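Local coordinates for hypothetical protein Rv2991 (Mycobacterium tuberculosis, PDB 1RFE) that is of unknown function but probably binds coenzyme F420 and may act as an oxidoreductase, at residues L27-P32 and Q59-L64; W42-I46 and S107-Y112; P68-L74 and V86-A92; D78-T82 and L151-V156. All coordinates share one frame. Residues are numbered along the deposited sequence.

Interaction 1 (L27-P32 and Q59-L64)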
loop_
_atom_site.group_PDB
_atom_site.type_symbol
_atom_site.label_atom_id
_atom_site.label_comp_id
_atom_site.label_asym_id
_atom_site.label_seq_id
_atom_site.Cartn_x
_atom_site.Cartn_y
_atom_site.Cartn_z
ATOM N N LEU A 27 -0.022 -0.306 6.699
ATOM C CA LEU A 27 1.226 -0.988 6.790
ATOM C C LEU A 27 1.377 -1.492 8.212
ATOM O O LEU A 27 1.016 -0.802 9.140
ATOM C CB LEU A 27 2.372 -0.019 6.465
ATOM C CG LEU A 27 3.805 -0.544 6.656
ATOM C CD1 LEU A 27 4.168 -1.493 5.552
ATOM C CD2 LEU A 27 4.741 0.603 6.737
ATOM N N ALA A 28 1.845 -2.728 8.360
ATOM C CA ALA A 28 2.300 -3.239 9.646
ATOM C C ALA A 28 3.789 -3.563 9.547
ATOM O O ALA A 28 4.183 -4.354 8.710
ATOM C CB ALA A 28 1.552 -4.511 10.036
ATOM N N THR A 29 4.579 -3.022 10.449
ATOM C CA THR A 29 5.947 -3.513 10.692
ATOM C C THR A 29 6.019 -4.136 12.087
ATOM O O THR A 29 5.053 -4.099 12.895
ATOM C CB THR A 29 6.998 -2.343 10.587
ATOM O OG1 THR A 29 6.681 -1.301 11.533
ATOM C CG2 THR A 29 6.933 -1.611 9.281
ATOM N N ILE A 30 7.152 -4.718 12.405
ATOM C CA ILE A 30 7.260 -5.466 13.627
ATOM C C ILE A 30 8.057 -4.626 14.621
ATOM O O ILE A 30 9.171 -4.285 14.352
ATOM C CB ILE A 30 7.960 -6.799 13.371
ATOM C CG1 ILE A 30 7.118 -7.600 12.413
ATOM C CG2 ILE A 30 8.180 -7.588 14.727
ATOM C CD1 ILE A 30 7.694 -8.927 12.067
ATOM N N GLY A 31 7.439 -4.259 15.740
ATOM C CA GLY A 31 8.140 -3.506 16.750
ATOM C C GLY A 31 9.247 -4.310 17.381
ATOM O O GLY A 31 9.293 -5.517 17.232
ATOM N N PRO A 32 10.119 -3.643 18.129
ATOM C CA PRO A 32 11.256 -4.325 18.762
ATOM C C PRO A 32 10.897 -5.418 19.768
ATOM O O PRO A 32 11.730 -6.297 20.015
ATOM C CB PRO A 32 12.042 -3.184 19.471
ATOM C CG PRO A 32 11.206 -2.034 19.491
ATOM C CD PRO A 32 10.119 -2.202 18.420
ATOM N N GLN A 59 10.109 5.445 13.105
ATOM C CA GLN A 59 9.934 4.142 13.716
ATOM C C GLN A 59 9.863 3.001 12.683
ATOM O O GLN A 59 10.394 1.902 12.930
ATOM C CB GLN A 59 8.703 4.083 14.621
ATOM C CG GLN A 59 8.655 2.838 15.504
ATOM C CD GLN A 59 9.865 2.724 16.440
ATOM O OE1 GLN A 59 10.608 1.706 16.424
ATOM N NE2 GLN A 59 10.075 3.760 17.248
ATOM N N LYS A 60 9.200 3.247 11.564
ATOM C CA LYS A 60 8.975 2.197 10.616
ATOM C C LYS A 60 10.279 1.783 9.924
ATOM O O LYS A 60 10.530 0.573 9.746
ATOM C CB LYS A 60 7.712 2.437 9.723
ATOM C CG LYS A 60 7.732 3.375 8.507
ATOM C CD LYS A 60 6.414 4.217 8.407
ATOM C CE LYS A 60 6.419 5.544 9.308
ATOM N NZ LYS A 60 6.731 5.395 10.875
ATOM N N ALA A 61 11.141 2.762 9.643
ATOM C CA ALA A 61 12.447 2.492 9.046
ATOM C C ALA A 61 13.369 1.737 10.018
ATOM O O ALA A 61 14.079 0.844 9.611
ATOM C CB ALA A 61 13.095 3.759 8.606
ATOM N N VAL A 62 13.315 2.105 11.285
ATOM C CA VAL A 62 14.042 1.413 12.355
ATOM C C VAL A 62 13.534 -0.017 12.564
ATOM O O VAL A 62 14.324 -0.954 12.569
ATOM C CB VAL A 62 14.033 2.244 13.690
ATOM C CG1 VAL A 62 14.361 1.354 14.928
ATOM C CG2 VAL A 62 15.015 3.395 13.590
ATOM N N ASN A 63 12.218 -0.207 12.580
ATOM C CA ASN A 63 11.670 -1.564 12.646
ATOM C C ASN A 63 12.149 -2.379 11.468
ATOM O O ASN A 63 12.529 -3.566 11.571
ATOM C CB ASN A 63 10.137 -1.587 12.643
ATOM C CG ASN A 63 9.505 -1.010 13.885
ATOM O OD1 ASN A 63 8.280 -0.731 13.863
ATOM N ND2 ASN A 63 10.294 -0.769 14.969
ATOM N N LEU A 64 12.169 -1.739 10.315
ATOM C CA LEU A 64 12.388 -2.502 9.116
ATOM C C LEU A 64 13.843 -2.953 8.861
ATOM O O LEU A 64 14.067 -3.911 8.164
ATOM C CB LEU A 64 11.883 -1.748 7.906
ATOM C CG LEU A 64 10.370 -1.794 7.733
ATOM C CD1 LEU A 64 9.972 -0.866 6.572
ATOM C CD2 LEU A 64 9.849 -3.165 7.519
HETATM O O HOH W 1 11.822 -5.025 14.199
#
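Thr29 and Asn63 meet where helix 59-64 packs across strand 27-30 of the antiparallel sheet, axes 7.6 Å apart at closest and directed 51° apart, consistent with the split-barrel fold of the FMN-binding clan. Thr29 OG1 donates to Asn63 OD1 at 2.9 Å. This oxygen also bonds His37 ND1, so an amide, whose carbonyl oxygen has two lone pairs and can accept from both, suits the spot. Asn63 ND2 makes a weak bond of 2.9 Å to Gln59 OE1 one turn back and lies 3.7 Å from Pro32 CD. A β-branched threonine can be polar and apolar at once: Thr29 CG2 rests 3.7 Å from Leu64 CD2 and 4.1 Å from Lys60 CB. Lys60 offers its aliphatic chain, CD 4.3 Å from Leu27 CD2; its ammonium leads away. A water donates to Ile30 O (2.8 Å) and Asn63 O (3.1 Å). The strand itself pairs with strands 36-46 and 69-76, and Leu64 extends the apolar contact to Ala92 and Ile94 of strand 84-95.

Interaction 2 (W42-I46 and S107-Y112)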
loop_
_atom_site.group_PDB
_atom_site.type_symbol
_atom_site.label_atom_id
_atom_site.label_comp_id
_atom_site.label_asym_id
_atom_site.label_seq_id
_atom_site.Cartn_x
_atom_site.Cartn_y
_atom_site.Cartn_z
ATOM N N TRP A 42 -0.256 6.722 2.471
ATOM C CA TRP A 42 -0.272 6.928 1.029
ATOM C C TRP A 42 0.944 6.270 0.433
ATOM O O TRP A 42 1.892 5.947 1.135
ATOM C CB TRP A 42 -0.249 8.382 0.661
ATOM C CG TRP A 42 -1.532 9.093 0.945
ATOM C CD1 TRP A 42 -2.698 8.557 1.400
ATOM C CD2 TRP A 42 -1.775 10.482 0.767
ATOM N NE1 TRP A 42 -3.657 9.539 1.526
ATOM C CE2 TRP A 42 -3.114 10.731 1.132
ATOM C CE3 TRP A 42 -0.999 11.552 0.306
ATOM C CZ2 TRP A 42 -3.688 12.014 1.077
ATOM C CZ3 TRP A 42 -1.579 12.846 0.244
ATOM C CH2 TRP A 42 -2.892 13.054 0.633
ATOM N N TYR A 43 0.913 6.047 -0.866
ATOM C CA TYR A 43 1.987 5.284 -1.471
ATOM C C TYR A 43 2.244 5.599 -2.901
ATOM O O TYR A 43 1.403 6.231 -3.618
ATOM C CB TYR A 43 1.767 3.773 -1.255
ATOM C CG TYR A 43 0.510 3.228 -1.838
ATOM C CD1 TYR A 43 0.491 2.674 -3.126
ATOM C CD2 TYR A 43 -0.674 3.255 -1.110
ATOM C CE1 TYR A 43 -0.713 2.152 -3.664
ATOM C CE2 TYR A 43 -1.869 2.715 -1.652
ATOM C CZ TYR A 43 -1.875 2.173 -2.914
ATOM O OH TYR A 43 -3.065 1.668 -3.420
ATOM N N ALA A 44 3.429 5.159 -3.311
ATOM C CA ALA A 44 3.835 5.144 -4.698
ATOM C C ALA A 44 3.655 3.772 -5.316
ATOM O O ALA A 44 3.621 2.743 -4.606
ATOM C CB ALA A 44 5.286 5.616 -4.858
ATOM N N VAL A 45 3.523 3.766 -6.643
ATOM C CA VAL A 45 3.485 2.535 -7.436
ATOM C C VAL A 45 4.494 2.618 -8.576
ATOM O O VAL A 45 4.400 3.508 -9.443
ATOM C CB VAL A 45 2.072 2.229 -8.029
ATOM C CG1 VAL A 45 2.056 0.857 -8.626
ATOM C CG2 VAL A 45 0.938 2.326 -6.939
ATOM N N ILE A 46 5.454 1.711 -8.594
ATOM C CA ILE A 46 6.529 1.733 -9.585
ATOM C C ILE A 46 6.789 0.320 -10.131
ATOM O O ILE A 46 7.098 -0.583 -9.372
ATOM C CB ILE A 46 7.800 2.250 -8.943
ATOM C CG1 ILE A 46 7.577 3.664 -8.380
ATOM C CG2 ILE A 46 8.969 2.196 -9.950
ATOM C CD1 ILE A 46 8.596 4.065 -7.425
ATOM N N SER A 107 5.812 9.548 -8.247
ATOM C CA SER A 107 4.639 8.711 -8.273
ATOM C C SER A 107 3.637 9.205 -7.240
ATOM O O SER A 107 2.441 9.252 -7.524
ATOM C CB SER A 107 4.968 7.194 -8.143
ATOM O OG SER A 107 3.826 6.472 -7.777
ATOM N N VAL A 108 4.113 9.613 -6.066
ATOM C CA VAL A 108 3.280 10.130 -5.038
ATOM C C VAL A 108 2.662 11.469 -5.467
ATOM O O VAL A 108 1.485 11.720 -5.220
ATOM C CB VAL A 108 4.045 10.342 -3.684
ATOM C CG1 VAL A 108 3.239 11.266 -2.758
ATOM C CG2 VAL A 108 4.343 8.980 -2.979
ATOM N N TRP A 109 3.472 12.299 -6.102
ATOM C CA TRP A 109 3.030 13.549 -6.665
ATOM C C TRP A 109 1.931 13.361 -7.698
ATOM O O TRP A 109 0.915 14.023 -7.626
ATOM C CB TRP A 109 4.178 14.305 -7.281
ATOM C CG TRP A 109 3.795 15.626 -7.827
ATOM C CD1 TRP A 109 3.300 15.919 -9.076
ATOM C CD2 TRP A 109 3.906 16.850 -7.143
ATOM N NE1 TRP A 109 3.115 17.276 -9.189
ATOM C CE2 TRP A 109 3.469 17.857 -8.000
ATOM C CE3 TRP A 109 4.384 17.207 -5.860
ATOM C CZ2 TRP A 109 3.473 19.200 -7.626
ATOM C CZ3 TRP A 109 4.370 18.512 -5.488
ATOM C CH2 TRP A 109 3.917 19.506 -6.376
ATOM N N GLU A 110 2.103 12.431 -8.599
ATOM C CA GLU A 110 1.143 12.181 -9.620
ATOM C C GLU A 110 -0.124 11.503 -9.100
ATOM O O GLU A 110 -1.222 11.772 -9.585
ATOM C CB GLU A 110 1.785 11.373 -10.723
ATOM C CG GLU A 110 2.749 12.249 -11.549
ATOM C CD GLU A 110 3.173 11.628 -12.858
ATOM O OE1 GLU A 110 3.338 10.388 -12.892
ATOM O OE2 GLU A 110 3.395 12.398 -13.837
ATOM N N ARG A 111 0.022 10.710 -8.039
ATOM C CA ARG A 111 -1.046 9.945 -7.510
ATOM C C ARG A 111 -1.959 10.828 -6.632
ATOM O O ARG A 111 -3.158 10.610 -6.567
ATOM C CB ARG A 111 -0.558 8.694 -6.780
ATOM C CG ARG A 111 -0.159 7.527 -7.705
ATOM C CD ARG A 111 0.591 6.372 -7.001
ATOM N NE ARG A 111 -0.146 6.009 -5.798
ATOM C CZ ARG A 111 -1.312 5.359 -5.756
ATOM N NH1 ARG A 111 -1.884 4.820 -6.829
ATOM N NH2 ARG A 111 -1.918 5.211 -4.599
ATOM N N TYR A 112 -1.400 11.830 -5.989
ATOM C CA TYR A 112 -2.138 12.556 -4.989
ATOM C C TYR A 112 -2.165 14.060 -5.180
ATOM O O TYR A 112 -2.851 14.755 -4.410
ATOM C CB TYR A 112 -1.622 12.239 -3.582
ATOM C CG TYR A 112 -1.673 10.772 -3.180
ATOM C CD1 TYR A 112 -2.796 10.207 -2.556
ATOM C CD2 TYR A 112 -0.569 9.962 -3.369
ATOM C CE1 TYR A 112 -2.792 8.867 -2.182
ATOM C CE2 TYR A 112 -0.574 8.619 -3.018
ATOM C CZ TYR A 112 -1.657 8.086 -2.432
ATOM O OH TYR A 112 -1.611 6.765 -2.079
#
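Strand 36-46 of the antiparallel sheet, in a chain whose family points to the FMN-binding split barrel, meets the last turns of helix 98-112; the axes of strand 44-46 and helix 107-112 come within 7.5 Å, their directions 117° apart. Trp42 comes first. Its five-membered ring forms an offset stack on the Tyr112 ring, centroids 4.0 Å apart and planes 6° from parallel, while Trp42 CB adds a CH-pi contact 3.9 Å from the Tyr112 centroid. Stacking lets each flat ring bury a face, although Trp42 lies at the surface. At Tyr43 the backbone is tied at both ends: its N donates to Tyr112 OH (2.9 Å) and its O accepts from Arg111 NE (2.7 Å). Its ring lies under the Arg111 guanidinium, centres 4.3 Å apart at 20°, an off-centre cation-pi pair; Tyr43 OH bonds Val19 O, Tyr112 OH bonds Arg23 O and Arg111 NH2 bonds Ser22 O. Small Ala44 allows the closest approach, CA 5.0 Å from Val108 CA, and its CB packs 4.0 Å from Val108 CG2. Val45 places CG2 over the guanidinium, 3.8 Å from Arg111 NH1. The Ser107 hydroxyl reaches the strand directly, its OG accepting from Val45 N at 2.9 Å.

Interaction 3 (P68-L74 and V86-A92)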
loop_
_atom_site.group_PDB
_atom_site.type_symbol
_atom_site.label_atom_id
_atom_site.label_comp_id
_atom_site.label_asym_id
_atom_site.label_seq_id
_atom_site.Cartn_x
_atom_site.Cartn_y
_atom_site.Cartn_z
ATOM N N PRO A 68 12.914 -7.131 8.328
ATOM C CA PRO A 68 12.355 -6.644 7.058
ATOM C C PRO A 68 10.917 -7.062 6.799
ATOM O O PRO A 68 10.389 -6.662 5.794
ATOM C CB PRO A 68 13.239 -7.328 5.992
ATOM C CG PRO A 68 14.351 -7.954 6.750
ATOM C CD PRO A 68 13.846 -8.241 8.100
ATOM N N ARG A 69 10.334 -7.900 7.647
ATOM C CA ARG A 69 9.013 -8.463 7.418
ATOM C C ARG A 69 7.939 -7.365 7.558
ATOM O O ARG A 69 7.965 -6.560 8.486
ATOM C CB ARG A 69 8.764 -9.640 8.371
ATOM C CG ARG A 69 9.560 -10.939 7.973
ATOM C CD ARG A 69 9.343 -12.082 8.897
ATOM N NE ARG A 69 9.634 -11.677 10.285
ATOM C CZ ARG A 69 9.210 -12.311 11.369
ATOM N NH1 ARG A 69 8.473 -13.394 11.279
ATOM N NH2 ARG A 69 9.526 -11.845 12.562
ATOM N N VAL A 70 7.068 -7.307 6.561
ATOM C CA VAL A 70 5.992 -6.334 6.478
ATOM C C VAL A 70 4.700 -6.975 6.048
ATOM O O VAL A 70 4.695 -8.029 5.359
ATOM C CB VAL A 70 6.219 -5.212 5.424
ATOM C CG1 VAL A 70 6.957 -4.153 5.982
ATOM C CG2 VAL A 70 6.851 -5.724 4.103
ATOM N N SER A 71 3.599 -6.339 6.443
ATOM C CA SER A 71 2.294 -6.618 5.852
ATOM C C SER A 71 1.663 -5.328 5.395
ATOM O O SER A 71 1.884 -4.250 6.003
ATOM C CB SER A 71 1.362 -7.281 6.863
ATOM O OG SER A 71 1.953 -8.467 7.328
ATOM N N PHE A 72 0.872 -5.409 4.329
ATOM C CA PHE A 72 0.223 -4.190 3.813
ATOM C C PHE A 72 -1.143 -4.574 3.321
ATOM O O PHE A 72 -1.272 -5.538 2.578
ATOM C CB PHE A 72 1.088 -3.560 2.720
ATOM C CG PHE A 72 0.699 -2.158 2.339
ATOM C CD1 PHE A 72 1.095 -1.088 3.100
ATOM C CD2 PHE A 72 -0.055 -1.918 1.197
ATOM C CE1 PHE A 72 0.729 0.199 2.726
ATOM C CE2 PHE A 72 -0.400 -0.652 0.818
ATOM C CZ PHE A 72 -0.004 0.417 1.589
ATOM N N LEU A 73 -2.164 -3.803 3.721
ATOM C CA LEU A 73 -3.555 -4.122 3.429
ATOM C C LEU A 73 -4.288 -2.934 2.782
ATOM O O LEU A 73 -4.252 -1.821 3.284
ATOM C CB LEU A 73 -4.293 -4.552 4.715
ATOM C CG LEU A 73 -5.765 -5.066 4.571
ATOM C CD1 LEU A 73 -6.185 -6.054 5.655
ATOM C CD2 LEU A 73 -6.789 -3.923 4.627
ATOM N N LEU A 74 -4.955 -3.216 1.671
ATOM C CA LEU A 74 -5.837 -2.298 0.985
ATOM C C LEU A 74 -7.245 -2.863 0.995
ATOM O O LEU A 74 -7.436 -4.031 0.710
ATOM C CB LEU A 74 -5.398 -2.137 -0.477
ATOM C CG LEU A 74 -4.086 -1.413 -0.761
ATOM C CD1 LEU A 74 -3.608 -1.640 -2.172
ATOM C CD2 LEU A 74 -4.270 0.090 -0.461
ATOM N N VAL A 86 -7.081 -6.478 -0.867
ATOM C CA VAL A 86 -5.918 -7.271 -1.119
ATOM C C VAL A 86 -4.954 -7.080 0.067
ATOM O O VAL A 86 -4.754 -5.973 0.565
ATOM C CB VAL A 86 -5.276 -6.955 -2.468
ATOM C CG1 VAL A 86 -4.796 -5.501 -2.523
ATOM C CG2 VAL A 86 -4.179 -7.870 -2.748
ATOM N N SER A 87 -4.394 -8.188 0.506
ATOM C CA SER A 87 -3.573 -8.240 1.703
ATOM C C SER A 87 -2.253 -8.905 1.305
ATOM O O SER A 87 -2.259 -10.030 0.763
ATOM C CB SER A 87 -4.295 -9.088 2.761
ATOM O OG SER A 87 -3.591 -9.065 3.985
ATOM N N PHE A 88 -1.150 -8.206 1.553
ATOM C CA PHE A 88 0.201 -8.617 1.170
ATOM C C PHE A 88 0.998 -8.896 2.433
ATOM O O PHE A 88 0.927 -8.139 3.411
ATOM C CB PHE A 88 0.941 -7.478 0.437
ATOM C CG PHE A 88 0.261 -7.022 -0.844
ATOM C CD1 PHE A 88 0.181 -7.861 -1.920
ATOM C CD2 PHE A 88 -0.323 -5.770 -0.939
ATOM C CE1 PHE A 88 -0.408 -7.440 -3.091
ATOM C CE2 PHE A 88 -0.933 -5.343 -2.125
ATOM C CZ PHE A 88 -0.961 -6.151 -3.177
ATOM N N GLU A 89 1.744 -9.994 2.422
ATOM C CA GLU A 89 2.728 -10.238 3.434
ATOM C C GLU A 89 4.026 -10.429 2.656
ATOM O O GLU A 89 4.027 -11.001 1.585
ATOM C CB GLU A 89 2.359 -11.459 4.295
ATOM C CG GLU A 89 1.087 -11.224 5.093
ATOM C CD GLU A 89 0.626 -12.391 5.920
ATOM O OE1 GLU A 89 1.327 -13.436 5.885
ATOM O OE2 GLU A 89 -0.429 -12.236 6.657
ATOM N N GLY A 90 5.110 -9.902 3.184
ATOM C CA GLY A 90 6.397 -10.020 2.504
ATOM C C GLY A 90 7.539 -9.424 3.245
ATOM O O GLY A 90 7.619 -9.508 4.488
ATOM N N VAL A 91 8.420 -8.813 2.448
ATOM C CA VAL A 91 9.613 -8.155 2.941
ATOM C C VAL A 91 9.709 -6.782 2.271
ATOM O O VAL A 91 9.253 -6.581 1.140
ATOM C CB VAL A 91 10.893 -8.994 2.678
ATOM C CG1 VAL A 91 10.811 -10.342 3.359
ATOM C CG2 VAL A 91 11.140 -9.180 1.188
ATOM N N ALA A 92 10.233 -5.830 3.018
ATOM C CA ALA A 92 10.550 -4.511 2.520
ATOM C C ALA A 92 12.063 -4.397 2.312
ATOM O O ALA A 92 12.803 -4.922 3.113
ATOM C CB ALA A 92 10.178 -3.506 3.528
#
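Phe72 and Phe88 are a hydrogen-bonded antiparallel pair; Phe88 CD2 lies at the edge of the Phe72 ring, 4.4 Å from Phe72 CD2. On the same face are Val70, Leu74 and Val86, with Leu74 CB 4.0 Å from Val86 CG1. These apolar side chains turn inward, where Phe18 and Val19 of helix 12-21 and Ile136 of strand 131-138 pack on members of the group. Beside Val70 sits the small side chain of Ala92, its CB 4.0 Å from Val70 CG2. Gly90, opposite Val70, has backbone angles of -178/-142, easily adopted without a side chain. Backbone bonds run in pairs of N to O: Phe72 N to Phe88 O and Phe88 N to Phe72 O are both 2.9 Å, and Val86 N to Leu74 O is also 2.9 Å. The other face is more polar: Ser71 OG sits 3.7 Å from Glu89 CG, and Arg69 forms a salt bridge with Asp67. At the open end, Ala92 N bonds Pro68 O at 2.9 Å. The whole is a twisted antiparallel β hairpin, as found in the split β-barrel of the FMN-binding clan.

Interaction 4 (D78-T82 and L151-V156)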
loop_
_atom_site.group_PDB
_atom_site.type_symbol
_atom_site.label_atom_id
_atom_site.label_comp_id
_atom_site.label_asym_id
_atom_site.label_seq_id
_atom_site.Cartn_x
_atom_site.Cartn_y
_atom_site.Cartn_z
ATOM N N ASP A 78 -18.470 -0.518 1.142
ATOM C CA ASP A 78 -19.286 -0.120 2.307
ATOM C C ASP A 78 -20.347 -1.173 2.721
ATOM O O ASP A 78 -20.928 -1.074 3.803
ATOM C CB ASP A 78 -19.989 1.232 2.046
ATOM C CG ASP A 78 -19.029 2.337 1.665
ATOM O OD1 ASP A 78 -18.028 2.523 2.428
ATOM O OD2 ASP A 78 -19.188 3.059 0.621
ATOM N N THR A 79 -20.597 -2.168 1.870
ATOM C CA THR A 79 -21.566 -3.209 2.185
ATOM C C THR A 79 -20.954 -4.547 2.042
ATOM O O THR A 79 -19.907 -4.714 1.378
ATOM C CB THR A 79 -22.800 -3.123 1.274
ATOM O OG1 THR A 79 -22.424 -3.288 -0.096
ATOM C CG2 THR A 79 -23.409 -1.732 1.318
ATOM N N TYR A 80 -21.594 -5.534 2.652
ATOM C CA TYR A 80 -21.048 -6.870 2.597
ATOM C C TYR A 80 -20.854 -7.294 1.164
ATOM O O TYR A 80 -19.858 -7.931 0.838
ATOM C CB TYR A 80 -21.903 -7.888 3.365
ATOM C CG TYR A 80 -21.358 -9.289 3.234
ATOM C CD1 TYR A 80 -20.298 -9.734 4.041
ATOM C CD2 TYR A 80 -21.867 -10.152 2.290
ATOM C CE1 TYR A 80 -19.777 -11.031 3.914
ATOM C CE2 TYR A 80 -21.362 -11.456 2.145
ATOM C CZ TYR A 80 -20.319 -11.890 2.959
ATOM O OH TYR A 80 -19.823 -13.168 2.780
ATOM N N ASP A 81 -21.778 -6.929 0.284
ATOM C CA ASP A 81 -21.732 -7.431 -1.078
ATOM C C ASP A 81 -20.657 -6.728 -1.914
ATOM O O ASP A 81 -20.317 -7.221 -2.953
ATOM C CB ASP A 81 -23.099 -7.348 -1.789
ATOM C CG ASP A 81 -23.545 -5.919 -2.080
ATOM O OD1 ASP A 81 -23.832 -5.124 -1.142
ATOM O OD2 ASP A 81 -23.677 -5.500 -3.239
ATOM N N THR A 82 -20.178 -5.570 -1.481
ATOM C CA THR A 82 -19.136 -4.816 -2.202
ATOM C C THR A 82 -17.742 -4.817 -1.541
ATOM O O THR A 82 -16.815 -4.119 -2.050
ATOM C CB THR A 82 -19.562 -3.332 -2.419
ATOM O OG1 THR A 82 -19.931 -2.706 -1.176
ATOM C CG2 THR A 82 -20.808 -3.207 -3.328
ATOM N N LEU A 151 -24.459 -11.554 -4.975
ATOM C CA LEU A 151 -25.437 -11.168 -3.984
ATOM C C LEU A 151 -26.284 -9.988 -4.450
ATOM O O LEU A 151 -25.883 -9.217 -5.314
ATOM C CB LEU A 151 -24.777 -10.822 -2.653
ATOM C CG LEU A 151 -24.625 -11.899 -1.576
ATOM C CD1 LEU A 151 -24.916 -13.349 -2.027
ATOM C CD2 LEU A 151 -23.239 -11.796 -0.936
ATOM N N PRO A 152 -27.497 -9.873 -3.928
ATOM C CA PRO A 152 -28.269 -8.653 -4.125
ATOM C C PRO A 152 -27.578 -7.443 -3.513
ATOM O O PRO A 152 -26.936 -7.546 -2.460
ATOM C CB PRO A 152 -29.586 -8.962 -3.419
ATOM C CG PRO A 152 -29.267 -9.993 -2.523
ATOM C CD PRO A 152 -28.288 -10.887 -3.205
ATOM N N HIS A 153 -27.676 -6.319 -4.218
ATOM C CA HIS A 153 -27.094 -5.070 -3.762
ATOM C C HIS A 153 -27.772 -4.617 -2.481
ATOM O O HIS A 153 -28.988 -4.693 -2.368
ATOM C CB HIS A 153 -27.242 -3.964 -4.815
ATOM C CG HIS A 153 -26.394 -2.757 -4.559
ATOM N ND1 HIS A 153 -25.062 -2.841 -4.210
ATOM C CD2 HIS A 153 -26.688 -1.434 -4.611
ATOM C CE1 HIS A 153 -24.573 -1.621 -4.053
ATOM N NE2 HIS A 153 -25.540 -0.749 -4.291
HETATM N N MSE A 154 -26.956 -4.138 -1.545
HETATM C CA MSE A 154 -27.416 -3.611 -0.259
HETATM C C MSE A 154 -27.052 -2.132 -0.212
HETATM O O MSE A 154 -26.043 -1.717 -0.802
HETATM C CB MSE A 154 -26.735 -4.356 0.872
HETATM C CG MSE A 154 -26.665 -5.874 0.599
HETATM SE SE MSE A 154 -25.413 -7.001 1.591
HETATM C CE MSE A 154 -25.918 -8.617 0.631
ATOM N N SER A 155 -27.879 -1.317 0.415
ATOM C CA SER A 155 -27.465 0.058 0.618
ATOM C C SER A 155 -26.855 0.061 2.015
ATOM O O SER A 155 -27.040 -0.914 2.773
ATOM C CB SER A 155 -28.623 1.045 0.454
ATOM O OG SER A 155 -29.131 1.463 1.710
ATOM N N VAL A 156 -26.118 1.112 2.345
ATOM C CA VAL A 156 -25.450 1.131 3.638
ATOM C C VAL A 156 -26.471 1.545 4.708
ATOM O O VAL A 156 -27.299 2.437 4.509
ATOM C CB VAL A 156 -24.045 1.868 3.673
ATOM C CG1 VAL A 156 -23.647 2.446 2.339
ATOM C CG2 VAL A 156 -23.926 2.870 4.791
HETATM O O HOH W 2 -23.639 -7.525 -5.192
#
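A His-carboxylate hydrogen bond joins the connection between the two hairpin strands to the C-terminal tail at the protein surface: His153 ND1 donates to Asp81 OD2 at 3.2 Å. The other carboxylate oxygen of Asp81, OD1, accepts a weak bond from Met154 N at 3.3 Å and a short one from Thr79 OG1 at 2.5 Å. An aspartate, with two acceptors on a short stem, can serve all three donors. A water also donates to Asp81 OD2 and to Leu151 O, 2.8 Å each, bridging the two segments. Asp81 is the third residue of a type I β turn over residues 79-82, closed by Thr82 N to Thr79 O at 3.0 Å; this turn belongs to the loop linking strands 69-76 and 84-95. Around the polar centre lie apolar contacts. Tyr80 CE2, at the ring edge, is 3.6 Å from Leu151 CD2, and Tyr80 CB is 4.0 Å from the SE of Met154, modelled as selenomethionine. Tyr80 also sets its ring edge-to-face with His146. Further along the tail, Thr79 CG2 approaches Met154 O at 3.4 Å, and Asp78 CB meets Val156 CG1 at 3.9 Å.

Interactions 1, 2 and 3 share one antiparallel sheet, whereas interaction 4 hangs from the turn of its hairpin. Interactions 1 and 3 touch directly: Ala28 N lies 2.8 Å from Ser71 O, a probable hydrogen bond, and Leu64 CD2 packs 3.4 Å from Val70 CG1. Interaction 2 reaches the hairpin through Tyr43, whose OH is 3.6 Å from Leu74 CD2 and whose CD2 is 4.0 Å from Phe72 CZ. Interactions 1 and 2 do not touch, their centres about 21 Å and nearest atoms about 8 Å apart. Interaction 4 is remote, its centre about 35 Å from that of interaction 1 and about 27 Å from that of interaction 3. These coordinates hold no F420 to measure from.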